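Side-chain contacts in B-cell differentiation antigen CD72 (PDB 5B1R), which serves as a B-cell co-receptor that recognizes the Sm/RNP self-antigen and recruits SHP-1 to inhibit B-cell receptor signalling, the part here being its C-type lectin-like domain: residues F17-T22 with S57-L62; R24-S29 with S38-F43; K92-Y95 with R100-S103. The protein carries 2 engineered substitutions. All blocks are in the same frame, centred on the assembly; numbering follows the deposited sequence.

Contact 1 (F17-T22 with S57-L62)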
# COMPACT_ATOMS: atom_id res chain seq x y z
N PHE A 17 9.05 -0.59 -1.62
CA PHE A 17 7.98 -0.21 -0.71
C PHE A 17 8.54 0.42 0.56
O PHE A 17 9.58 0.01 1.07
CB PHE A 17 7.13 -1.41 -0.32
CG PHE A 17 6.49 -2.08 -1.49
CD1 PHE A 17 5.40 -1.51 -2.12
CD2 PHE A 17 6.98 -3.28 -1.96
CE1 PHE A 17 4.82 -2.14 -3.21
CE2 PHE A 17 6.40 -3.91 -3.03
CZ PHE A 17 5.32 -3.34 -3.67
N TYR A 18 7.79 1.39 1.08
CA TYR A 18 8.11 2.02 2.34
C TYR A 18 6.87 1.94 3.23
O TYR A 18 5.80 2.46 2.85
CB TYR A 18 8.52 3.48 2.13
CG TYR A 18 8.72 4.21 3.43
CD1 TYR A 18 9.86 4.01 4.18
CD2 TYR A 18 7.74 5.07 3.93
CE1 TYR A 18 10.03 4.66 5.39
CE2 TYR A 18 7.91 5.71 5.12
CZ TYR A 18 9.05 5.50 5.85
OH TYR A 18 9.23 6.15 7.04
N ILE A 19 7.01 1.30 4.38
CA ILE A 19 5.91 1.27 5.34
C ILE A 19 6.01 2.50 6.24
O ILE A 19 7.01 2.69 6.93
CB ILE A 19 5.95 -0.00 6.22
CG1 ILE A 19 5.89 -1.27 5.36
CG2 ILE A 19 4.81 0.05 7.25
CD1 ILE A 19 6.28 -2.53 6.13
N SER A 20 4.99 3.34 6.23
CA SER A 20 4.92 4.46 7.16
C SER A 20 3.99 4.11 8.31
O SER A 20 2.79 3.93 8.11
CB SER A 20 4.43 5.73 6.47
OG SER A 20 4.50 6.81 7.38
N HIS A 21 4.56 3.99 9.50
CA HIS A 21 3.77 3.60 10.67
C HIS A 21 2.92 4.75 11.21
O HIS A 21 2.01 4.53 12.01
CB HIS A 21 4.68 3.06 11.78
CG HIS A 21 5.50 1.89 11.35
ND1 HIS A 21 4.96 0.65 11.09
CD2 HIS A 21 6.83 1.78 11.11
CE1 HIS A 21 5.92 -0.18 10.73
NE2 HIS A 21 7.06 0.48 10.73
N THR A 22 3.22 5.96 10.77
CA THR A 22 2.54 7.17 11.24
C THR A 22 1.08 7.13 10.85
O THR A 22 0.73 6.88 9.70
CB THR A 22 3.18 8.42 10.59
OG1 THR A 22 4.59 8.40 10.85
CG2 THR A 22 2.58 9.73 11.10
N SER A 57 5.81 -11.20 -0.68
CA SER A 57 6.13 -11.77 0.62
C SER A 57 6.99 -10.86 1.48
O SER A 57 6.79 -10.77 2.70
CB SER A 57 6.86 -13.10 0.45
OG SER A 57 6.05 -14.03 -0.25
N GLY A 58 7.96 -10.20 0.86
CA GLY A 58 8.89 -9.38 1.63
C GLY A 58 8.17 -8.25 2.34
O GLY A 58 8.55 -7.86 3.44
N LEU A 59 7.14 -7.71 1.69
CA LEU A 59 6.33 -6.67 2.29
C LEU A 59 5.37 -7.27 3.32
O LEU A 59 5.27 -6.79 4.47
CB LEU A 59 5.55 -5.91 1.21
CG LEU A 59 4.51 -4.90 1.72
CD1 LEU A 59 5.14 -3.75 2.50
CD2 LEU A 59 3.73 -4.38 0.53
N GLU A 60 4.63 -8.31 2.92
CA GLU A 60 3.59 -8.87 3.77
C GLU A 60 4.15 -9.28 5.13
O GLU A 60 3.52 -9.05 6.16
CB GLU A 60 2.94 -10.06 3.05
CG GLU A 60 1.80 -10.68 3.84
CD GLU A 60 0.94 -11.64 3.03
OE1 GLU A 60 0.99 -11.61 1.78
OE2 GLU A 60 0.19 -12.41 3.67
N GLU A 61 5.35 -9.86 5.13
CA GLU A 61 5.93 -10.37 6.36
C GLU A 61 6.33 -9.29 7.35
O GLU A 61 6.52 -9.59 8.53
CB GLU A 61 7.14 -11.24 6.04
CG GLU A 61 6.77 -12.54 5.34
CD GLU A 61 7.98 -13.43 5.07
OE1 GLU A 61 7.84 -14.38 4.27
OE2 GLU A 61 9.07 -13.18 5.64
N LEU A 62 6.44 -8.05 6.89
CA LEU A 62 6.79 -6.92 7.75
C LEU A 62 5.59 -6.10 8.23
O LEU A 62 5.74 -5.19 9.04
CB LEU A 62 7.81 -6.01 7.07
CG LEU A 62 9.19 -6.66 6.96
CD1 LEU A 62 10.09 -5.84 6.05
CD2 LEU A 62 9.81 -6.78 8.34

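Contact 2 (R24-S29 with S38-F43). Unlike the reference sequence in segment 24-29: Arg24 (reference Gly).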
# COMPACT_ATOMS: atom_id res chain seq x y z
N ARG A 24 -2.29 8.48 9.68
CA ARG A 24 -2.78 9.61 8.89
C ARG A 24 -4.07 9.23 8.18
O ARG A 24 -4.36 8.05 7.97
CB ARG A 24 -1.78 10.02 7.80
CG ARG A 24 -0.37 10.32 8.26
CD ARG A 24 0.46 10.76 7.08
NE ARG A 24 1.85 11.07 7.45
CZ ARG A 24 2.84 10.19 7.46
NH1 ARG A 24 2.62 8.94 7.11
NH2 ARG A 24 4.05 10.60 7.83
N SER A 25 -4.83 10.23 7.77
CA SER A 25 -5.92 10.03 6.82
C SER A 25 -5.37 9.54 5.48
O SER A 25 -4.16 9.57 5.25
CB SER A 25 -6.66 11.34 6.59
OG SER A 25 -5.79 12.27 5.97
N LEU A 26 -6.26 9.12 4.59
CA LEU A 26 -5.80 8.72 3.28
C LEU A 26 -5.12 9.89 2.58
O LEU A 26 -4.03 9.73 2.04
CB LEU A 26 -6.94 8.12 2.44
CG LEU A 26 -6.56 7.56 1.05
CD1 LEU A 26 -6.35 8.64 -0.03
CD2 LEU A 26 -5.35 6.63 1.13
N GLU A 27 -5.78 11.04 2.59
CA GLU A 27 -5.25 12.21 1.89
C GLU A 27 -3.88 12.58 2.43
O GLU A 27 -2.97 12.90 1.66
CB GLU A 27 -6.22 13.38 2.04
CG GLU A 27 -5.73 14.72 1.54
CD GLU A 27 -6.81 15.78 1.62
OE1 GLU A 27 -7.82 15.65 0.90
OE2 GLU A 27 -6.67 16.74 2.41
N GLU A 28 -3.72 12.56 3.76
CA GLU A 28 -2.42 12.93 4.32
C GLU A 28 -1.37 11.84 4.04
O GLU A 28 -0.19 12.15 3.87
CB GLU A 28 -2.55 13.26 5.81
CG GLU A 28 -3.27 14.59 6.06
CD GLU A 28 -2.53 15.79 5.49
OE1 GLU A 28 -1.32 15.90 5.73
OE2 GLU A 28 -3.18 16.62 4.82
N SER A 29 -1.80 10.58 3.96
CA SER A 29 -0.88 9.50 3.56
C SER A 29 -0.42 9.70 2.11
O SER A 29 0.76 9.55 1.79
CB SER A 29 -1.55 8.13 3.73
OG SER A 29 -1.91 7.88 5.08
N SER A 38 7.10 9.50 -4.20
CA SER A 38 6.56 8.15 -4.26
C SER A 38 5.05 8.26 -4.38
O SER A 38 4.51 9.36 -4.49
CB SER A 38 6.94 7.39 -2.99
OG SER A 38 8.34 7.27 -2.92
N LYS A 39 4.38 7.13 -4.35
CA LYS A 39 2.92 7.09 -4.42
C LYS A 39 2.41 6.06 -3.45
O LYS A 39 3.16 5.21 -3.00
CB LYS A 39 2.46 6.76 -5.84
CG LYS A 39 2.82 5.35 -6.31
CD LYS A 39 2.37 5.05 -7.74
CE LYS A 39 2.71 3.60 -8.11
NZ LYS A 39 2.33 3.21 -9.50
N LEU A 40 1.13 6.10 -3.12
CA LEU A 40 0.55 5.02 -2.35
C LEU A 40 0.74 3.71 -3.09
O LEU A 40 0.58 3.64 -4.31
CB LEU A 40 -0.94 5.27 -2.16
CG LEU A 40 -1.26 6.33 -1.11
CD1 LEU A 40 -2.70 6.81 -1.29
CD2 LEU A 40 -0.99 5.80 0.31
N ALA A 41 1.07 2.66 -2.35
CA ALA A 41 1.40 1.39 -2.98
C ALA A 41 0.20 0.81 -3.72
O ALA A 41 -0.94 0.85 -3.24
CB ALA A 41 1.90 0.43 -1.92
N ALA A 42 0.48 0.25 -4.90
CA ALA A 42 -0.56 -0.19 -5.82
C ALA A 42 -0.58 -1.71 -5.88
O ALA A 42 0.43 -2.33 -6.20
CB ALA A 42 -0.29 0.39 -7.20
N PHE A 43 -1.74 -2.28 -5.61
CA PHE A 43 -1.94 -3.73 -5.62
C PHE A 43 -3.22 -4.09 -6.36
O PHE A 43 -3.94 -5.00 -5.97
CB PHE A 43 -1.97 -4.27 -4.19
CG PHE A 43 -0.74 -3.96 -3.40
CD1 PHE A 43 0.48 -4.53 -3.76
CD2 PHE A 43 -0.78 -3.05 -2.35
CE1 PHE A 43 1.63 -4.22 -3.06
CE2 PHE A 43 0.37 -2.75 -1.64
CZ PHE A 43 1.58 -3.32 -2.00

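Contact 3 (K92-Y95 with R100-S103). Unlike the reference sequence in segment 92-95: Lys93 (reference Thr). Unlike the reference sequence in segment 100-103: Phe102 (reference Ile).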
# COMPACT_ATOMS: atom_id res chain seq x y z
N LYS A 92 -6.35 -5.03 5.35
CA LYS A 92 -6.62 -5.47 6.72
C LYS A 92 -6.53 -6.98 6.75
O LYS A 92 -6.93 -7.66 5.80
CB LYS A 92 -8.01 -5.00 7.14
CG LYS A 92 -8.39 -5.42 8.55
CD LYS A 92 -9.63 -4.68 9.01
CE LYS A 92 -9.98 -4.97 10.47
NZ LYS A 92 -10.98 -3.99 10.97
N LYS A 93 -6.00 -7.52 7.85
CA LYS A 93 -5.77 -8.95 7.91
C LYS A 93 -6.94 -9.68 8.54
O LYS A 93 -7.34 -9.36 9.65
CB LYS A 93 -4.48 -9.31 8.65
CG LYS A 93 -4.05 -10.75 8.37
CD LYS A 93 -2.68 -11.09 8.90
CE LYS A 93 -2.27 -12.45 8.37
NZ LYS A 93 -1.11 -13.03 9.12
N TYR A 94 -7.47 -10.64 7.80
CA TYR A 94 -8.51 -11.52 8.32
C TYR A 94 -7.97 -12.93 8.44
O TYR A 94 -7.72 -13.58 7.43
CB TYR A 94 -9.72 -11.50 7.39
CG TYR A 94 -10.42 -10.17 7.38
CD1 TYR A 94 -10.04 -9.17 6.50
CD2 TYR A 94 -11.46 -9.91 8.26
CE1 TYR A 94 -10.68 -7.95 6.49
CE2 TYR A 94 -12.11 -8.69 8.26
CZ TYR A 94 -11.71 -7.72 7.37
OH TYR A 94 -12.36 -6.50 7.37
N TYR A 95 -7.80 -13.38 9.67
CA TYR A 95 -7.23 -14.69 9.94
C TYR A 95 -5.89 -14.84 9.21
O TYR A 95 -4.90 -14.24 9.61
CB TYR A 95 -8.23 -15.79 9.55
CG TYR A 95 -9.63 -15.47 10.03
CD1 TYR A 95 -9.97 -15.63 11.37
CD2 TYR A 95 -10.59 -14.98 9.16
CE1 TYR A 95 -11.24 -15.33 11.82
CE2 TYR A 95 -11.87 -14.68 9.60
CZ TYR A 95 -12.19 -14.86 10.93
OH TYR A 95 -13.46 -14.56 11.38
N ARG A 100 -8.39 -6.38 0.75
CA ARG A 100 -8.74 -4.99 0.51
C ARG A 100 -10.08 -4.70 1.18
O ARG A 100 -11.04 -5.44 1.00
CB ARG A 100 -8.85 -4.72 -1.00
CG ARG A 100 -9.18 -3.27 -1.32
CD ARG A 100 -9.33 -3.03 -2.83
NE ARG A 100 -8.11 -3.38 -3.53
CZ ARG A 100 -7.07 -2.56 -3.70
NH1 ARG A 100 -7.15 -1.28 -3.32
NH2 ARG A 100 -5.97 -3.02 -4.27
N THR A 101 -10.12 -3.62 1.96
CA THR A 101 -11.31 -3.21 2.67
C THR A 101 -11.53 -1.72 2.45
O THR A 101 -10.62 -0.96 2.11
CB THR A 101 -11.20 -3.50 4.15
OG1 THR A 101 -10.21 -2.66 4.73
CG2 THR A 101 -10.82 -4.95 4.41
N PHE A 102 -12.76 -1.29 2.65
CA PHE A 102 -13.12 0.11 2.45
C PHE A 102 -13.35 0.82 3.77
O PHE A 102 -13.90 0.24 4.70
CB PHE A 102 -14.38 0.18 1.59
CG PHE A 102 -14.23 -0.53 0.27
CD1 PHE A 102 -13.24 -0.16 -0.62
CD2 PHE A 102 -15.11 -1.55 -0.09
CE1 PHE A 102 -13.10 -0.81 -1.84
CE2 PHE A 102 -14.99 -2.20 -1.31
CZ PHE A 102 -13.98 -1.83 -2.19
N SER A 103 -12.93 2.08 3.84
CA SER A 103 -13.12 2.92 5.02
C SER A 103 -13.33 4.35 4.58
O SER A 103 -12.84 4.75 3.53
CB SER A 103 -11.88 2.92 5.94
OG SER A 103 -11.83 1.76 6.74

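Contact 1 (F17-T22 with S57-L62)
Leu59, on the short helix 57-60, drives its two methyl groups against two residues of strand 15-21, and the two branches do different work. CD2 sits over one face of the Phe17 ring, 4.2 Å from the ring centroid and only 11° off the ring normal, a CH-pi contact placed almost over the centre of the aromatic system. CD1 turns to Ile19, whose CG1 it meets at 3.9 Å. This fork depends on the first torsion of Leu59, which holds CG opposite the backbone N (chi1 173°) and extends the branch point toward the strand. Phe17 and Leu59 are both buried, and this is the close-packed half of the contact: Phe43 and Ile10 also touch Leu59, while Tyr12 and Pro56 pack on Phe17.

Further along the strand the packing thins toward solvent. Ile19 is only partly covered, and its terminal CD1 lies 3.9 Å from Leu62 CB. The two side chains run at about a right angle, and the branched end of Leu62 takes no part in the touch; Leu62 itself is exposed, although Ile10 of strand 10-12 adds apolar contact to it.

The contact seats the short helix 57-60 on strand 15-21, within the larger antiparallel sheet of the C-type lectin-like domain. No hydrogen bond or ion pair spans the two segments, so apart from the CH-pi contact over Phe17 the helix and strand are matched by the shape of their apolar side chains alone.

Contact 2 (R24-S29 with S38-F43)
Leu40 meets helix 26-35 with both of its methyl groups, and along segment 38-43 it is the one residue that touches segment 24-29. Before it, Ser38 turns its hydroxyl to the carbonyl of Leu36, and Lys39 points away from the helix. At Leu40 the side chain projects toward the helix. Its CD1 lies 3.6 Å from CD2 of Leu26, a close methyl-to-methyl meeting of two side chains that approach at a slant, whereas CD2 faces CB of Ser29 at 4.2 Å. Leu26 has CG trans to its backbone N (chi1 -176°), which swings CD2 round to Leu40. Trp70 of strand 69-70 touches both Leu26 and Ser29.

The hydroxyl of Ser29 is engaged within the helix: OG donates to Ser25 O at 2.8 Å, while Ser29 N reaches the same oxygen from the opposite face of the carbonyl plane. Ser25 is the N-cap, its OG accepting from Glu28 N at 3.0 Å. Beyond Leu40 the chain runs away from helix 26-35. Helix 26-35, N-capped by Ser25, thus packs through leucines on strand 39-40, as in the C-type lectin-like fold, where a helix flanks the antiparallel sheet.

Contact 3 (K92-Y95 with R100-S103)
A single methyl group of Thr101, CG2, receives both residues of strand 87-94 that take part in this contact. Tyr94 brings the edge of its ring to that methyl, which lies in the ring plane at 3.7 Å from CE1 and equally 3.7 Å from the phenol oxygen OH. The meeting is thus edge-on, with neither ring face turned to the methyl. Lys92 adds its CB, 3.9 Å from the same CG2, before the rest of its extended chain leads the ammonium end away.

The rotation of Thr101 sets this division. With chi1 at 68°, OG1 stands between the backbone N and the carbonyl carbon, and CG2 lies opposite the carbonyl carbon, directed to Tyr94 and Lys92. The hydroxyl has its polar partner outside the two segments, in a hydrogen bond with NZ of Lys90, which also bonds to OG of Ser103.

Farther out, backbone hydrogen bonds join Lys92 to Lys99 and Thr101 to Lys90, setting the spacing of the beta hairpin formed by strands 87-94 and 97-104. Since no hydrogen bond crosses between the two segments, their direct meeting is limited to van der Waals contact at a partly exposed surface, while the bond of OG1 to Lys90 probably holds the threonine in this rotation.

Contacts 1 and 2 have centres about 13 Å apart and share the sheet that contains strands 15-21, 39-40 and 109-119. Along the chain, contact 2 is nested within the loop closed by contact 1. They touch directly: Phe43 CZ lies 3.5 Å from Leu59 CD2, so the end of segment 38-43 packs against contact 1. Contact 3 follows later in sequence; its centre is about 15 Å from that of contact 1 and about 16 Å from that of contact 2, to which a weak Arg100 NH2 to Phe43 O hydrogen bond links it. Contacts 1 and 2 set two helices against the larger sheet, contact 3 belongs to the three-stranded one, and together they span both sheets of the single C-type lectin-like domain.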